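Nitrilotriacetate monooxygenase component B (Bacillus cereus ATCC 14579, PDB 3BPK) probably binds FMN and acts as the flavin reductase-like component of a nitrilotriacetate monooxygenase, an oxidoreductase of the flavoredoxin family. Local coordinates at the interface of chains A and B. Numbering follows the deposited sequence. Chains: chain A/B, Nitrilotriacetate monooxygenase component B.

Contact 1: the interface of chains A and B. Residues chain A 165, 172, 174-175, 177; chain B 7, 19-20.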
# COMPACT_ATOMS: atom_id res chain seq x y z
N PHE A 165 11.96 -14.97 3.89
CA PHE A 165 12.37 -14.03 2.83
C PHE A 165 13.43 -14.73 1.98
O PHE A 165 14.26 -15.50 2.51
CB PHE A 165 13.07 -12.80 3.42
CG PHE A 165 12.18 -11.89 4.26
CD1 PHE A 165 11.47 -10.86 3.65
CD2 PHE A 165 12.13 -12.02 5.63
CE1 PHE A 165 10.70 -9.94 4.43
CE2 PHE A 165 11.37 -11.16 6.43
CZ PHE A 165 10.64 -10.10 5.83
N TYR A 172 21.76 -7.31 -1.24
CA TYR A 172 21.68 -7.36 0.21
C TYR A 172 22.99 -6.89 0.81
O TYR A 172 24.04 -7.52 0.57
CB TYR A 172 21.43 -8.79 0.63
CG TYR A 172 21.20 -9.02 2.11
CD1 TYR A 172 19.96 -8.74 2.69
CD2 TYR A 172 22.20 -9.55 2.93
CE1 TYR A 172 19.72 -8.97 4.04
CE2 TYR A 172 21.97 -9.79 4.26
CZ TYR A 172 20.72 -9.49 4.82
OH TYR A 172 20.49 -9.70 6.17
N LYS A 174 24.27 -6.27 4.43
CA LYS A 174 24.12 -6.35 5.86
C LYS A 174 22.72 -5.88 6.31
O LYS A 174 22.59 -4.95 7.13
CB LYS A 174 25.22 -5.54 6.55
CG LYS A 174 26.63 -6.01 6.19
CD LYS A 174 27.64 -5.29 7.06
CE LYS A 174 29.01 -5.91 6.95
NZ LYS A 174 29.91 -5.28 7.96
N GLY A 175 21.69 -6.50 5.76
CA GLY A 175 20.35 -6.20 6.21
C GLY A 175 19.59 -5.18 5.40
O GLY A 175 18.38 -5.10 5.56
N ILE A 177 18.53 -3.31 1.59
CA ILE A 177 18.35 -3.62 0.18
C ILE A 177 18.76 -2.45 -0.70
O ILE A 177 18.33 -1.32 -0.47
CB ILE A 177 16.87 -3.95 -0.10
CG1 ILE A 177 16.40 -5.14 0.76
CG2 ILE A 177 16.62 -4.14 -1.60
CD1 ILE A 177 17.02 -6.48 0.37
N ILE B 7 16.30 -16.00 4.40
CA ILE B 7 16.32 -15.27 5.67
C ILE B 7 15.05 -15.59 6.46
O ILE B 7 13.93 -15.39 5.99
CB ILE B 7 16.50 -13.72 5.50
CG1 ILE B 7 17.81 -13.44 4.74
CG2 ILE B 7 16.43 -12.97 6.82
CD1 ILE B 7 17.98 -11.98 4.30
N LYS B 19 13.78 -3.42 8.40
CA LYS B 19 14.68 -2.98 7.34
C LYS B 19 14.47 -3.76 6.05
O LYS B 19 14.53 -3.19 4.93
CB LYS B 19 16.14 -3.11 7.81
CG LYS B 19 16.49 -2.14 8.95
CD LYS B 19 17.80 -2.55 9.65
CE LYS B 19 18.98 -2.49 8.69
NZ LYS B 19 20.27 -2.80 9.38
N LEU B 20 14.21 -5.06 6.16
CA LEU B 20 13.97 -5.84 4.97
C LEU B 20 12.63 -5.49 4.31
O LEU B 20 12.57 -5.35 3.08
CB LEU B 20 14.05 -7.33 5.29
CG LEU B 20 14.40 -8.22 4.12
CD1 LEU B 20 15.52 -7.66 3.25
CD2 LEU B 20 14.79 -9.59 4.68
O HOH W 1 16.56 -2.04 3.38
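One face of the A:Phe165 ring is taken by the methyl CD2 of B:Leu20, which stands 3.7 Å from the ring centroid, displaced toward the rim at CG, in a CH-pi contact. The carbonyl oxygen of B:Ile7 lies in the plane of the same ring, at its edge near CD2. The A:Tyr172 ring carries the backbone N of its own chain's A:Gly175 over one face, near the rim, while from the partner CD1 of B:Ile7 comes to its CE1 corner at 3.5 Å.

Phenylalanine suits its place because a flat, apolar face can receive a branched methyl while the rim meets an oxygen. Its CG lies anti to the carbonyl carbon (chi1 -67°), so the ring reaches toward B:Leu20 tip to tip. B:Leu20 has CG roughly anti to its backbone N (chi1 -155°), and its fork divides the work: CD2 goes to the phenyl face, CD1 to A:Ile177, whose CD1 is 3.5 Å away, a tight fit. B:Ile7 extends CG1 and CD1 (chi2 170°) to meet the tyrosine end to end, an arm long and slim enough to reach the ring.

The backbones of A:Phe165 and B:Ile7 are paired as an antiparallel bridge. A:Phe165 N donates to B:Ile7 O at 2.9 Å, and B:Ile7 N returns the bond to A:Phe165 O at 2.8 Å; both are nearly straight and lie in the carbonyl planes. Water 1 joins A:Ile177 N, 2.9 Å away, to B:Lys19 O, 2.8 Å away. B:Lys19, its chain bent at chi3, lays its aliphatic stem along the carbonyl oxygen of A:Gly175, whose positive phi is easily adopted by glycine.

Strand 4-7 of chain B thus pairs with strand 155-168 of chain A through this bridge and brings B:Ile7 to strand 172-173, while helix 14-24 of chain B packs against A:Phe165, the loop at A:Gly175 and strand 176-177.

Contact 2: the interface of chains A and B. Residues chain A 50, 52, 88, 134, 177, 182, 184; chain B 23-26.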
# COMPACT_ATOMS: atom_id res chain seq x y z
N PHE A 50 -1.04 -3.14 -2.66
CA PHE A 50 -0.06 -3.95 -1.93
C PHE A 50 0.74 -3.03 -1.03
O PHE A 50 1.20 -1.96 -1.46
CB PHE A 50 0.89 -4.51 -3.00
CG PHE A 50 2.14 -5.20 -2.47
CD1 PHE A 50 2.08 -6.09 -1.38
CD2 PHE A 50 3.36 -4.97 -3.11
CE1 PHE A 50 3.25 -6.77 -0.95
CE2 PHE A 50 4.51 -5.64 -2.68
CZ PHE A 50 4.47 -6.51 -1.59
N ILE A 52 3.06 -2.81 3.15
CA ILE A 52 3.43 -3.34 4.46
C ILE A 52 2.27 -3.09 5.41
O ILE A 52 1.60 -2.08 5.29
CB ILE A 52 4.68 -2.66 4.97
CG1 ILE A 52 5.83 -2.80 3.94
CG2 ILE A 52 5.10 -3.24 6.31
CD1 ILE A 52 7.04 -1.88 4.21
N ILE A 88 8.43 -9.44 -5.23
CA ILE A 88 8.65 -8.05 -5.66
C ILE A 88 8.77 -7.98 -7.17
O ILE A 88 9.53 -8.77 -7.77
CB ILE A 88 9.89 -7.45 -4.97
CG1 ILE A 88 9.74 -7.50 -3.44
CG2 ILE A 88 10.14 -6.01 -5.43
CD1 ILE A 88 8.46 -6.81 -2.94
N ILE A 134 13.49 -10.77 -5.15
CA ILE A 134 13.04 -10.84 -3.77
C ILE A 134 11.67 -11.49 -3.74
O ILE A 134 10.76 -11.13 -4.49
CB ILE A 134 12.92 -9.42 -3.09
CG1 ILE A 134 14.28 -8.69 -3.06
CG2 ILE A 134 12.31 -9.52 -1.65
CD1 ILE A 134 14.25 -7.24 -2.52
N ILE A 177 18.53 -3.31 1.59
CA ILE A 177 18.35 -3.62 0.18
C ILE A 177 18.76 -2.45 -0.70
O ILE A 177 18.33 -1.32 -0.47
CB ILE A 177 16.87 -3.95 -0.10
CG1 ILE A 177 16.40 -5.14 0.76
CG2 ILE A 177 16.62 -4.14 -1.60
CD1 ILE A 177 17.02 -6.48 0.37
N LEU A 182 17.77 -3.21 -7.22
CA LEU A 182 16.50 -3.93 -7.34
C LEU A 182 15.68 -3.54 -8.58
O LEU A 182 15.09 -4.39 -9.24
CB LEU A 182 15.66 -3.70 -6.07
CG LEU A 182 14.26 -4.34 -6.02
CD1 LEU A 182 14.30 -5.89 -6.13
CD2 LEU A 182 13.53 -3.92 -4.75
N PRO A 184 12.74 -1.85 -8.78
CA PRO A 184 11.34 -2.23 -8.59
C PRO A 184 10.47 -1.47 -9.59
O PRO A 184 10.81 -0.36 -10.00
CB PRO A 184 11.04 -1.74 -7.15
CG PRO A 184 11.91 -0.54 -6.98
CD PRO A 184 13.23 -0.99 -7.68
N GLY B 23 12.83 -1.93 2.80
CA GLY B 23 13.74 -1.85 1.66
C GLY B 23 13.29 -2.62 0.44
O GLY B 23 13.79 -2.37 -0.66
N SER B 24 12.40 -3.62 0.65
CA SER B 24 11.94 -4.50 -0.43
C SER B 24 10.64 -4.03 -1.07
O SER B 24 10.46 -4.11 -2.31
CB SER B 24 11.74 -5.93 0.10
OG SER B 24 12.95 -6.48 0.61
N ILE B 25 9.74 -3.55 -0.24
CA ILE B 25 8.39 -3.17 -0.72
C ILE B 25 8.45 -1.67 -0.97
O ILE B 25 8.16 -0.83 -0.11
CB ILE B 25 7.27 -3.62 0.25
CG1 ILE B 25 7.30 -5.16 0.40
CG2 ILE B 25 5.89 -3.08 -0.24
CD1 ILE B 25 6.41 -5.67 1.56
N ILE B 26 8.96 -1.35 -2.16
CA ILE B 26 9.22 0.03 -2.56
C ILE B 26 8.86 0.19 -4.03
O ILE B 26 8.81 -0.81 -4.77
CB ILE B 26 10.71 0.40 -2.37
CG1 ILE B 26 11.62 -0.60 -3.12
CG2 ILE B 26 11.09 0.47 -0.88
CD1 ILE B 26 13.05 -0.04 -3.38
O HOH W 2 15.73 -0.40 -0.69
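In this flavin reductase-like protein of the flavoredoxin family, the end of chain B's helix 14-24 and the loop after it press into a largely aliphatic surface of chain A. B:Ile25 can be followed outward. Its CB lies 4.1 Å from CG1 of A:Ile52. From there CG2, anti to the backbone N, turns to CE2 of A:Phe50, while CG1, anti to the carbonyl carbon (chi1 -60°), meets CZ of A:Phe50 at 3.7 Å and CD1 of A:Ile88 at 3.9 Å. The tip CD1 continues outward (chi2 168°) to lie between CG1 of A:Ile52 and CZ of A:Phe50, 3.8 Å from each. The phenyl ring thus offers its far end, crossing the isoleucine at about a right angle; a beta-branched chain has enough arms to touch A:Ile52, A:Phe50 and A:Ile88 at once.

B:Ser24 is small enough for close approach: its hydroxyl OG lies 3.5 Å from CD1 of A:Ile134, and its carbonyl oxygen faces CD1 of A:Ile88. Next along, B:Ile26 has CG1 tucked between its own backbone N and carbonyl carbon (chi1 55°), a less roomy rotamer for isoleucine, sending CD1 obliquely to CG of A:Pro184 at 3.8 Å and toward CD2 of A:Leu182. Proline's compact ring also sets CB against the B:Ile26 carbonyl oxygen. The lack of a side chain at B:Gly23 may let CB and CG2 of A:Ile177 lie close over its carbonyl oxygen, which water 2 links to A:Ile177 O, 2.8 Å from each.

Contact 1 and contact 2 lie about 10 Å apart, measured between the centres of their C-alpha atoms, and form neighbouring patches of one two-fold symmetric interface. Helix 14-24 of chain B runs through both, giving its middle to contact 1 and its C-terminal end to contact 2. A:Ile177 belongs to both, so strand 176-177 of chain A bridges them. Both combine apolar packing with a bridging water; contact 1 adds direct backbone hydrogen bonds. Exchanging the chains yields a twin of each, consistent with a dimer in which each subunit lays its N-terminal strand and helix against the other, though the structure alone does not prove that state in solution.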